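Local coordinates for uncharacterized protein (Bordetella bronchiseptica, PDB 4XG0) that probably acts as an ATP-dependent kinase of the DUF1537 family, phosphorylating acid sugars or related compounds in a catabolic pathway, at residues 31-36 with 79-84; 133-138 with 205-210; 259-264 with 317-322; 374-379 with 387-392. All blocks are in the same frame, centred on the assembly; numbering follows the deposited sequence.

Contact 1 (31-36 with 79-84); sequences VADDLT and HSRPLA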
loop_
_atom_site.group_PDB
_atom_site.type_symbol
_atom_site.label_atom_id
_atom_site.label_comp_id
_atom_site.label_asym_id
_atom_site.label_seq_id
_atom_site.Cartn_x
_atom_site.Cartn_y
_atom_site.Cartn_z
ATOM N N VAL A 31 11.055 2.862 -13.256
ATOM C CA VAL A 31 11.523 3.410 -14.530
ATOM C C VAL A 31 10.460 4.354 -15.133
ATOM O O VAL A 31 9.395 3.895 -15.547
ATOM C CB VAL A 31 11.775 2.271 -15.543
ATOM C CG1 VAL A 31 12.296 2.831 -16.859
ATOM C CG2 VAL A 31 12.743 1.264 -14.984
ATOM N N ALA A 32 10.740 5.657 -15.158
ATOM C CA ALA A 32 9.828 6.639 -15.741
ATOM C C ALA A 32 10.392 7.231 -17.005
ATOM O O ALA A 32 11.601 7.381 -17.132
ATOM C CB ALA A 32 9.553 7.746 -14.748
ATOM N N ASP A 33 9.520 7.598 -17.943
ATOM C CA ASP A 33 10.013 8.139 -19.189
ATOM C C ASP A 33 10.289 9.647 -19.174
ATOM O O ASP A 33 10.799 10.190 -20.146
ATOM C CB ASP A 33 9.095 7.731 -20.360
ATOM C CG ASP A 33 7.726 8.375 -20.298
ATOM O OD1 ASP A 33 7.260 8.721 -19.193
ATOM O OD2 ASP A 33 7.125 8.554 -21.393
ATOM N N ASP A 34 10.004 10.344 -18.084
ATOM C CA ASP A 34 10.404 11.733 -18.042
ATOM C C ASP A 34 10.693 12.166 -16.606
ATOM O O ASP A 34 10.390 11.440 -15.659
ATOM C CB ASP A 34 9.390 12.637 -18.754
ATOM C CG ASP A 34 8.176 12.949 -17.930
ATOM O OD1 ASP A 34 7.907 12.264 -16.907
ATOM O OD2 ASP A 34 7.446 13.893 -18.343
ATOM N N LEU A 35 11.319 13.327 -16.469
ATOM C CA LEU A 35 11.769 13.792 -15.161
ATOM C C LEU A 35 10.609 14.094 -14.228
ATOM O O LEU A 35 10.655 13.782 -13.041
ATOM C CB LEU A 35 12.621 15.057 -15.334
ATOM C CG LEU A 35 13.172 15.680 -14.051
ATOM C CD1 LEU A 35 14.192 14.746 -13.418
ATOM C CD2 LEU A 35 13.781 17.053 -14.345
ATOM N N THR A 36 9.570 14.722 -14.756
ATOM C CA THR A 36 8.446 15.104 -13.929
ATOM C C THR A 36 7.817 13.846 -13.324
ATOM O O THR A 36 7.525 13.790 -12.134
ATOM C CB THR A 36 7.399 15.900 -14.735
ATOM O OG1 THR A 36 7.926 17.195 -15.051
ATOM C CG2 THR A 36 6.132 16.073 -13.959
ATOM N N HIS A 79 14.396 9.746 -19.981
ATOM C CA HIS A 79 14.186 10.864 -20.931
ATOM C C HIS A 79 13.824 10.390 -22.330
ATOM O O HIS A 79 14.378 10.896 -23.312
ATOM C CB HIS A 79 15.428 11.750 -21.066
ATOM C CG HIS A 79 16.330 11.740 -19.874
ATOM N ND1 HIS A 79 16.362 12.773 -18.957
ATOM C CD2 HIS A 79 17.266 10.851 -19.470
ATOM C CE1 HIS A 79 17.267 12.508 -18.036
ATOM N NE2 HIS A 79 17.834 11.349 -18.319
ATOM N N SER A 80 12.881 9.459 -22.431
ATOM C CA SER A 80 12.636 8.770 -23.700
ATOM C C SER A 80 11.299 9.080 -24.374
ATOM O O SER A 80 11.033 8.558 -25.468
ATOM C CB SER A 80 12.728 7.269 -23.466
ATOM O OG SER A 80 11.776 6.870 -22.496
ATOM N N ARG A 81 10.475 9.942 -23.778
ATOM C CA ARG A 81 9.120 10.191 -24.304
ATOM C C ARG A 81 9.104 10.746 -25.750
ATOM O O ARG A 81 8.291 10.315 -26.583
ATOM C CB ARG A 81 8.354 11.127 -23.373
ATOM C CG ARG A 81 6.870 11.245 -23.704
ATOM C CD ARG A 81 6.153 12.071 -22.667
ATOM N NE ARG A 81 5.997 11.345 -21.408
ATOM C CZ ARG A 81 5.274 11.766 -20.380
ATOM N NH1 ARG A 81 5.200 11.026 -19.283
ATOM N NH2 ARG A 81 4.618 12.919 -20.434
ATOM N N PRO A 82 10.011 11.690 -26.067
ATOM C CA PRO A 82 10.036 12.193 -27.451
ATOM C C PRO A 82 10.970 11.431 -28.393
ATOM O O PRO A 82 11.172 11.887 -29.525
ATOM C CB PRO A 82 10.544 13.622 -27.283
ATOM C CG PRO A 82 11.473 13.538 -26.107
ATOM C CD PRO A 82 10.895 12.477 -25.185
ATOM N N LEU A 83 11.522 10.299 -27.965
ATOM C CA LEU A 83 12.449 9.547 -28.816
ATOM C C LEU A 83 11.726 8.623 -29.781
ATOM O O LEU A 83 10.554 8.325 -29.602
ATOM C CB LEU A 83 13.403 8.703 -27.979
ATOM C CG LEU A 83 14.407 9.485 -27.124
ATOM C CD1 LEU A 83 15.411 8.536 -26.474
ATOM C CD2 LEU A 83 15.123 10.554 -27.947
ATOM N N ALA A 84 12.450 8.143 -30.789
ATOM C CA ALA A 84 11.914 7.149 -31.701
ATOM C C ALA A 84 11.960 5.774 -31.047
ATOM O O ALA A 84 12.784 5.517 -30.169
ATOM C CB ALA A 84 12.698 7.146 -33.004
HETATM O O HOH W 1 11.028 12.636 -21.886
#

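Contact 2 (133-138 with 205-210); sequences DAIAVV and AAAPVV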
loop_
_atom_site.group_PDB
_atom_site.type_symbol
_atom_site.label_atom_id
_atom_site.label_comp_id
_atom_site.label_asym_id
_atom_site.label_seq_id
_atom_site.Cartn_x
_atom_site.Cartn_y
_atom_site.Cartn_z
ATOM N N ASP A 133 8.876 -15.015 -17.677
ATOM C CA ASP A 133 7.526 -15.156 -17.146
ATOM C C ASP A 133 6.915 -13.811 -16.736
ATOM O O ASP A 133 5.902 -13.795 -16.059
ATOM C CB ASP A 133 7.533 -16.084 -15.923
ATOM C CG ASP A 133 8.240 -15.462 -14.710
ATOM O OD1 ASP A 133 8.972 -14.458 -14.879
ATOM O OD2 ASP A 133 8.068 -15.987 -13.586
ATOM N N ALA A 134 7.515 -12.699 -17.137
ATOM C CA ALA A 134 7.011 -11.396 -16.681
ATOM C C ALA A 134 5.658 -11.088 -17.318
ATOM O O ALA A 134 5.367 -11.495 -18.464
ATOM C CB ALA A 134 8.018 -10.286 -16.959
ATOM N N ILE A 135 4.795 -10.436 -16.556
ATOM C CA ILE A 135 3.503 -9.984 -17.092
ATOM C C ILE A 135 3.506 -8.469 -17.004
ATOM O O ILE A 135 3.766 -7.900 -15.928
ATOM C CB ILE A 135 2.309 -10.534 -16.280
ATOM C CG1 ILE A 135 2.322 -12.062 -16.262
ATOM C CG2 ILE A 135 0.984 -9.982 -16.819
ATOM C CD1 ILE A 135 1.226 -12.676 -15.430
ATOM N N ALA A 136 3.229 -7.789 -18.111
ATOM C CA ALA A 136 3.097 -6.332 -18.059
ATOM C C ALA A 136 1.634 -6.089 -17.805
ATOM O O ALA A 136 0.797 -6.482 -18.624
ATOM C CB ALA A 136 3.532 -5.680 -19.384
ATOM N N VAL A 137 1.335 -5.450 -16.679
ATOM C CA VAL A 137 -0.028 -5.189 -16.252
ATOM C C VAL A 137 -0.263 -3.708 -16.433
ATOM O O VAL A 137 0.194 -2.879 -15.640
ATOM C CB VAL A 137 -0.239 -5.618 -14.803
ATOM C CG1 VAL A 137 -1.726 -5.447 -14.423
ATOM C CG2 VAL A 137 0.255 -7.069 -14.610
ATOM N N VAL A 138 -0.984 -3.378 -17.487
ATOM C CA VAL A 138 -0.995 -2.021 -17.995
ATOM C C VAL A 138 -2.281 -1.313 -17.613
ATOM O O VAL A 138 -3.399 -1.729 -17.993
ATOM C CB VAL A 138 -0.865 -2.022 -19.520
ATOM C CG1 VAL A 138 -0.822 -0.623 -20.029
ATOM C CG2 VAL A 138 0.401 -2.751 -19.940
ATOM N N ALA A 205 -3.855 -15.478 -16.195
ATOM C CA ALA A 205 -4.390 -16.187 -17.351
ATOM C C ALA A 205 -4.209 -15.393 -18.647
ATOM O O ALA A 205 -4.113 -15.978 -19.736
ATOM C CB ALA A 205 -5.861 -16.517 -17.130
ATOM N N ALA A 206 -4.152 -14.069 -18.523
ATOM C CA ALA A 206 -4.079 -13.171 -19.679
ATOM C C ALA A 206 -2.645 -12.767 -20.012
ATOM O O ALA A 206 -2.414 -11.808 -20.739
ATOM C CB ALA A 206 -4.930 -11.924 -19.427
ATOM N N ALA A 207 -1.684 -13.508 -19.476
ATOM C CA ALA A 207 -0.277 -13.228 -19.701
ATOM C C ALA A 207 0.011 -13.258 -21.197
ATOM O O ALA A 207 -0.670 -13.953 -21.939
ATOM C CB ALA A 207 0.570 -14.282 -18.983
ATOM N N PRO A 208 1.062 -12.555 -21.651
ATOM C CA PRO A 208 2.089 -11.819 -20.918
ATOM C C PRO A 208 1.869 -10.312 -20.836
ATOM O O PRO A 208 2.654 -9.619 -20.173
ATOM C CB PRO A 208 3.329 -12.065 -21.761
ATOM C CG PRO A 208 2.786 -12.065 -23.165
ATOM C CD PRO A 208 1.434 -12.727 -23.070
ATOM N N VAL A 209 0.855 -9.799 -21.511
ATOM C CA VAL A 209 0.583 -8.374 -21.477
ATOM C C VAL A 209 -0.922 -8.219 -21.402
ATOM O O VAL A 209 -1.644 -8.832 -22.184
ATOM C CB VAL A 209 1.122 -7.661 -22.727
ATOM C CG1 VAL A 209 0.780 -6.207 -22.684
ATOM C CG2 VAL A 209 2.609 -7.846 -22.860
ATOM N N VAL A 210 -1.404 -7.429 -20.456
ATOM C CA VAL A 210 -2.839 -7.231 -20.315
ATOM C C VAL A 210 -3.150 -5.844 -19.802
ATOM O O VAL A 210 -2.442 -5.307 -18.939
ATOM C CB VAL A 210 -3.500 -8.295 -19.390
ATOM C CG1 VAL A 210 -2.895 -8.255 -17.975
ATOM C CG2 VAL A 210 -5.022 -8.121 -19.338
#

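Contact 3 (259-264 with 317-322); sequences VLVVVT and ALMLLA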
loop_
_atom_site.group_PDB
_atom_site.type_symbol
_atom_site.label_atom_id
_atom_site.label_comp_id
_atom_site.label_asym_id
_atom_site.label_seq_id
_atom_site.Cartn_x
_atom_site.Cartn_y
_atom_site.Cartn_z
ATOM N N VAL A 259 -2.356 -6.867 13.181
ATOM C CA VAL A 259 -2.530 -5.624 13.891
ATOM C C VAL A 259 -3.482 -5.885 15.041
ATOM O O VAL A 259 -4.555 -6.470 14.858
ATOM C CB VAL A 259 -3.110 -4.507 12.964
ATOM C CG1 VAL A 259 -3.499 -3.321 13.803
ATOM C CG2 VAL A 259 -2.092 -4.084 11.965
ATOM N N LEU A 260 -3.084 -5.485 16.244
ATOM C CA LEU A 260 -3.919 -5.617 17.416
ATOM C C LEU A 260 -4.644 -4.293 17.681
ATOM O O LEU A 260 -4.005 -3.265 17.807
ATOM C CB LEU A 260 -3.028 -5.943 18.630
ATOM C CG LEU A 260 -3.775 -6.133 19.934
ATOM C CD1 LEU A 260 -4.775 -7.283 19.830
ATOM C CD2 LEU A 260 -2.782 -6.398 21.061
ATOM N N VAL A 261 -5.974 -4.324 17.766
ATOM C CA VAL A 261 -6.770 -3.148 18.050
ATOM C C VAL A 261 -7.450 -3.248 19.423
ATOM O O VAL A 261 -8.140 -4.217 19.710
ATOM C CB VAL A 261 -7.823 -2.948 16.955
ATOM C CG1 VAL A 261 -8.628 -1.689 17.201
ATOM C CG2 VAL A 261 -7.157 -2.951 15.605
ATOM N N VAL A 262 -7.227 -2.237 20.278
ATOM C CA VAL A 262 -7.716 -2.264 21.630
ATOM C C VAL A 262 -8.696 -1.114 21.766
ATOM O O VAL A 262 -8.348 0.060 21.531
ATOM C CB VAL A 262 -6.579 -2.130 22.647
ATOM C CG1 VAL A 262 -7.140 -2.204 24.030
ATOM C CG2 VAL A 262 -5.570 -3.227 22.411
ATOM N N VAL A 263 -9.931 -1.471 22.084
ATOM C CA VAL A 263 -11.014 -0.503 22.185
ATOM C C VAL A 263 -11.570 -0.511 23.586
ATOM O O VAL A 263 -12.270 -1.440 23.975
ATOM C CB VAL A 263 -12.161 -0.833 21.202
ATOM C CG1 VAL A 263 -13.241 0.251 21.228
ATOM C CG2 VAL A 263 -11.604 -1.030 19.819
ATOM N N THR A 264 -11.263 0.541 24.335
ATOM C CA THR A 264 -11.722 0.665 25.715
ATOM C C THR A 264 -12.832 1.687 25.876
ATOM O O THR A 264 -13.489 1.750 26.929
ATOM C CB THR A 264 -10.558 1.076 26.637
ATOM O OG1 THR A 264 -10.030 2.329 26.194
ATOM C CG2 THR A 264 -9.473 0.057 26.598
ATOM N N ALA A 317 -6.274 -8.763 11.530
ATOM C CA ALA A 317 -6.440 -7.939 12.711
ATOM C C ALA A 317 -7.084 -8.720 13.835
ATOM O O ALA A 317 -7.929 -9.575 13.596
ATOM C CB ALA A 317 -7.293 -6.720 12.371
ATOM N N LEU A 318 -6.656 -8.432 15.062
ATOM C CA LEU A 318 -7.299 -8.942 16.273
ATOM C C LEU A 318 -7.847 -7.736 17.031
ATOM O O LEU A 318 -7.187 -6.705 17.062
ATOM C CB LEU A 318 -6.274 -9.670 17.142
ATOM C CG LEU A 318 -5.567 -10.864 16.485
ATOM C CD1 LEU A 318 -4.402 -11.332 17.325
ATOM C CD2 LEU A 318 -6.537 -11.977 16.271
ATOM N N MET A 319 -9.035 -7.846 17.620
ATOM C CA MET A 319 -9.600 -6.754 18.407
ATOM C C MET A 319 -9.971 -7.188 19.817
ATOM O O MET A 319 -10.611 -8.215 20.001
ATOM C CB MET A 319 -10.824 -6.132 17.718
ATOM C CG MET A 319 -11.395 -4.933 18.446
ATOM S SD MET A 319 -12.688 -4.093 17.479
ATOM C CE MET A 319 -13.957 -5.348 17.545
ATOM N N LEU A 320 -9.528 -6.413 20.811
ATOM C CA LEU A 320 -10.009 -6.551 22.185
ATOM C C LEU A 320 -10.994 -5.432 22.480
ATOM O O LEU A 320 -10.647 -4.249 22.406
ATOM C CB LEU A 320 -8.857 -6.497 23.187
ATOM C CG LEU A 320 -7.573 -7.177 22.741
ATOM C CD1 LEU A 320 -6.519 -7.084 23.855
ATOM C CD2 LEU A 320 -7.818 -8.628 22.401
ATOM N N LEU A 321 -12.222 -5.816 22.793
ATOM C CA LEU A 321 -13.309 -4.880 23.016
ATOM C C LEU A 321 -13.719 -4.814 24.499
ATOM O O LEU A 321 -14.138 -5.815 25.083
ATOM C CB LEU A 321 -14.500 -5.300 22.158
ATOM C CG LEU A 321 -15.717 -4.362 22.172
ATOM C CD1 LEU A 321 -15.277 -2.950 21.795
ATOM C CD2 LEU A 321 -16.804 -4.896 21.236
ATOM N N ALA A 322 -13.618 -3.626 25.097
ATOM C CA ALA A 322 -13.951 -3.447 26.510
ATOM C C ALA A 322 -15.436 -3.544 26.744
ATOM O O ALA A 322 -16.204 -3.021 25.963
ATOM C CB ALA A 322 -13.473 -2.102 26.994
#

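Contact 4 (374-379 with 387-392); sequences GIALVD and LGTLTG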
loop_
_atom_site.group_PDB
_atom_site.type_symbol
_atom_site.label_atom_id
_atom_site.label_comp_id
_atom_site.label_asym_id
_atom_site.label_seq_id
_atom_site.Cartn_x
_atom_site.Cartn_y
_atom_site.Cartn_z
ATOM N N GLY A 374 6.805 6.951 25.214
ATOM C CA GLY A 374 6.190 7.854 24.272
ATOM C C GLY A 374 6.198 7.229 22.899
ATOM O O GLY A 374 6.423 6.029 22.791
ATOM N N ILE A 375 5.930 8.043 21.880
ATOM C CA ILE A 375 5.722 7.573 20.509
ATOM C C ILE A 375 6.574 8.424 19.595
ATOM O O ILE A 375 6.495 9.655 19.589
ATOM C CB ILE A 375 4.237 7.720 20.088
ATOM C CG1 ILE A 375 3.338 6.910 21.024
ATOM C CG2 ILE A 375 4.042 7.318 18.633
ATOM C CD1 ILE A 375 1.839 7.094 20.757
ATOM N N ALA A 376 7.434 7.795 18.813
ATOM C CA ALA A 376 8.156 8.584 17.841
ATOM C C ALA A 376 7.278 8.715 16.610
ATOM O O ALA A 376 6.938 7.726 15.976
ATOM C CB ALA A 376 9.492 7.916 17.493
ATOM N N LEU A 377 6.903 9.938 16.266
ATOM C CA LEU A 377 5.892 10.112 15.246
ATOM C C LEU A 377 6.431 9.900 13.855
ATOM O O LEU A 377 7.558 10.294 13.526
ATOM C CB LEU A 377 5.262 11.502 15.331
ATOM C CG LEU A 377 4.071 11.667 16.261
ATOM C CD1 LEU A 377 3.437 13.000 16.033
ATOM C CD2 LEU A 377 3.039 10.551 16.041
ATOM N N VAL A 378 5.567 9.345 13.025
ATOM C CA VAL A 378 5.913 9.017 11.668
ATOM C C VAL A 378 5.015 9.752 10.716
ATOM O O VAL A 378 5.495 10.422 9.808
ATOM C CB VAL A 378 5.794 7.508 11.504
ATOM C CG1 VAL A 378 5.927 7.122 10.096
ATOM C CG2 VAL A 378 6.880 6.860 12.367
ATOM N N ASP A 379 3.709 9.651 10.957
ATOM C CA ASP A 379 2.713 10.287 10.124
ATOM C C ASP A 379 1.325 10.137 10.747
ATOM O O ASP A 379 1.187 10.080 11.965
ATOM C CB ASP A 379 2.735 9.646 8.741
ATOM C CG ASP A 379 2.227 10.579 7.684
ATOM O OD1 ASP A 379 2.943 11.580 7.377
ATOM O OD2 ASP A 379 1.119 10.308 7.179
ATOM N N LEU A 387 0.175 8.158 13.753
ATOM C CA LEU A 387 0.878 6.885 13.585
ATOM C C LEU A 387 2.350 7.129 13.884
ATOM O O LEU A 387 2.971 8.076 13.354
ATOM C CB LEU A 387 0.743 6.370 12.154
ATOM C CG LEU A 387 1.559 5.142 11.715
ATOM C CD1 LEU A 387 1.164 3.939 12.492
ATOM C CD2 LEU A 387 1.295 4.910 10.222
ATOM N N GLY A 388 2.905 6.278 14.750
ATOM C CA GLY A 388 4.295 6.391 15.146
ATOM C C GLY A 388 4.798 5.029 15.564
ATOM O O GLY A 388 4.175 4.017 15.270
ATOM N N THR A 389 5.968 5.012 16.201
ATOM C CA THR A 389 6.493 3.807 16.793
ATOM C C THR A 389 6.768 4.009 18.292
ATOM O O THR A 389 7.176 5.081 18.713
ATOM C CB THR A 389 7.769 3.394 16.097
ATOM O OG1 THR A 389 8.719 4.465 16.085
ATOM C CG2 THR A 389 7.451 3.005 14.645
ATOM N N LEU A 390 6.588 2.956 19.077
ATOM C CA LEU A 390 6.863 3.056 20.505
ATOM C C LEU A 390 8.315 3.390 20.776
ATOM O O LEU A 390 9.248 2.852 20.163
ATOM C CB LEU A 390 6.496 1.795 21.291
ATOM C CG LEU A 390 5.020 1.413 21.259
ATOM C CD1 LEU A 390 4.745 0.110 21.984
ATOM C CD2 LEU A 390 4.173 2.535 21.827
ATOM N N THR A 391 8.519 4.275 21.749
ATOM C CA THR A 391 9.859 4.486 22.257
ATOM C C THR A 391 9.950 4.002 23.673
ATOM O O THR A 391 9.016 4.196 24.470
ATOM C CB THR A 391 10.275 5.961 22.198
ATOM O OG1 THR A 391 9.556 6.709 23.176
ATOM C CG2 THR A 391 9.958 6.527 20.843
ATOM N N GLY A 392 11.075 3.362 23.978
ATOM C CA GLY A 392 11.303 2.807 25.297
ATOM C C GLY A 392 10.570 1.501 25.521
ATOM O O GLY A 392 9.694 1.105 24.758
#

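Contact 1 (31-36 with 79-84)
His79 and Ser80 bring the loop after strand 73-77 against Asp33, where the polypeptide leaves strand 28-32 and turns into helix 35-47. Both segments lie at the C-terminal ends of neighbouring parallel strands, the usual place for a ligand pocket in an alpha/beta fold, and a citrate bound there, probably from the crystallisation liquor, may mark such a pocket in the sugar-binding domain. At His79 the approach is made by the backbone, CA lying against the carbonyl oxygen of Asp33. Ser80 follows with a bent hydrogen bond from its N to Asp33 O (3.2 Å, 140° at the hydrogen), while its OG, close to Asp33 CB, is hydrogen-bonded to Glu122 and Thr78. The same Asp33 O accepts a bond from a water that is held weakly by Arg81 N. Ser80 also begins a type I turn that ends at Leu83, and the second residue of this turn, Arg81, carries the main interaction. Its side chain runs out with CG anti to the backbone N (chi1 -170°) and bends at chi3, which brings the guanidinium side-on to the Asp33 carboxylate. Both N-H groups point at their oxygens within the guanidinium plane, yet the two planes are 43° apart. Asp34, which caps helix 35-47 through OD1 and Gly37 N, stacks on one guanidinium face; its OD2 is 3.6 Å from Arg81 NH2, a long pairing of charges alone. Arg81 NH1 serves both the citrate and Asp33 OD1, the latter at 3.1 Å, while NE reaches Asp33 OD2 at 3.0 Å from above the carboxylate plane.

Contact 2 (133-138 with 205-210)
Ile135 lays its CG1 branch against the methyl group of Ala207, 3.9 Å from CG1 to CB, where the chain comes out of helix 196-205 toward the sheet. With CG1 beside its own backbone N (chi1 -58°), the isoleucine places its other branch, CG2, by Pro208 O (3.8 Å), with Val210 CG1 a looser neighbour at 4.4 Å from it. Ala136 and Val209 point to the other face of the sheet, where the Val209 CG2 methyl stands 4.2 Å from Ala136 CB. Val209 CG1 also reaches the neighbourhood of Val138 CG2, so the two valines meet loosely through single methyls.

The strands that carry these side chains run parallel, Ala136 paired with Val209 and Val137 with Val210. Ala136 N donates to Pro208 O (2.8 Å), Val210 N to Ala136 O (3.0 Å), and Val138 N to Val210 O (2.8 Å), the last nearly straight at 174°. Pro208 follows a cis peptide bond, and its carbonyl takes the first bond of the series just as the chain enters strand 209-212.

Strand 135-139 lies between strands 234-238 and 209-212 in the parallel sheet of the sugar-binding domain. Helix 196-205 packs on the face of Ile135, Val137 and Val210 through Ile203, and helix 217-230 adds Leu223 and Ile227 over Val137; across the sheet, helix 119-130 covers Ala136 and Val209 with Ile123 and Arg127.

Contact 3 (259-264 with 317-322)
Two adjacent parallel strands of the mixed sheet of the alpha/beta nucleotide-binding domain, 259-263 and 317-321, pair here without a break in register. The axes of these short strand segments come within 4.6 Å of each other and are 17° apart in direction. Five backbone hydrogen bonds pass back and forth: Leu318 N to Val259 O, Val261 N to Leu318 O, Leu320 N to Val261 O, Val263 N to Leu320 O, and Ala322 N to Val263 O, the last at 2.8 Å.

On the face of Leu260, Val262, Leu318 and Leu320, Leu260 CD1 leans over the backbone of the neighbouring strand, 3.7 Å from Leu318 O, and touches Leu318 CB (3.9 Å) and Leu320 CG (4.0 Å). With CG anti to the backbone N (chi1 -179°) and chi2 near 60°, CD1 is turned toward that strand. Leu320 CD1 in turn lies by Val262 CG2, and Ala343 of helix 334-349 packs over Leu260 and Val262.

The other face carries Val261, Val263, Met319 and Leu321. Val263 and Leu321 run alongside one another in the same direction, with Leu321 CD1 3.8 Å from Val263 CB. Met319 is extended to its sulfur and bends at chi3; its SD passes obliquely by Val263 CG2 at 4.0 Å. Helix 268-279 packs here, with Ala274 against both Met319 and Leu321.

At the strand ends Ala322 CB sits 3.5 Å from Thr264 CA. Because the meeting side chains are hydrocarbon or thioether groups, directional bonding between the segments is left to the peptide groups, while aliphatic groups pack on both faces and the Met319 thioether on one.

Contact 4 (374-379 with 387-392)
Ala376 and Thr389 exchange two main-chain hydrogen bonds, Ala376 N to Thr389 O at 2.7 Å and Thr389 N to Ala376 O at 2.9 Å, but the pattern changes along the pairing of 374-379 with 387-392. Nearer the chain turn, Leu387 O accepts from two successive amides, Val378 N at 2.9 Å and Asp379 N at 3.0 Å, and Leu387 N returns a bond to Asp379 O. At the far end Thr391 N reaches Gly374 O from above the carbonyl plane, 38° out of it.

Two amides facing one residue make a classic beta bulge in the hairpin of strands 374-380 and 385-391, an antiparallel addition at the edge of the mixed sheet of the nucleotide-binding domain. The extra residue shifts the register by one between Leu377 and Asp379.

Apolar contacts fill in around the backbone. Ile375 CG2, anti to its own N, rests on Gly388 CA at 3.6 Å, where the strands come close, Leu377 CA lying 4.1 Å from Gly388 CA. Val378 CG2 approaches the same glycine CA from nearly the opposite side, at 3.8 Å. On the face of Ala376, Thr389 and Thr391, the CG2 methyl of Thr391 meets Ala376 CB at 3.7 Å.

Among the polar side chains, Thr391 OG1 is hydrogen-bonded to Ser373 OG. Beside the hairpin, on the far flank of strand 385-391 from strand 374-380, strand 399-403 continues the sheet, and its Val400 touches both Ile375 and Leu390.

How the contacts relate
From the N terminus, contact 1 closes a loop of 42 residues that leaves strand 28-32 and returns after strand 73-77. Contact 2 then closes a longer one, of 66 residues, farther across the same parallel sheet; their centres are 22 Å apart. The chain next enters the nucleotide-binding domain, where contact 3 closes a loop of 52 residues, part of it (306-315) not modelled, and contact 4 closes the short hairpin at one edge of the mixed sheet; the centres of contacts 3 and 4 are 19 Å apart. All four loops follow in series, neither nested nor crossing. Contacts 1 and 2 thus tie together one domain, contacts 3 and 4 the other, and none bridges the two.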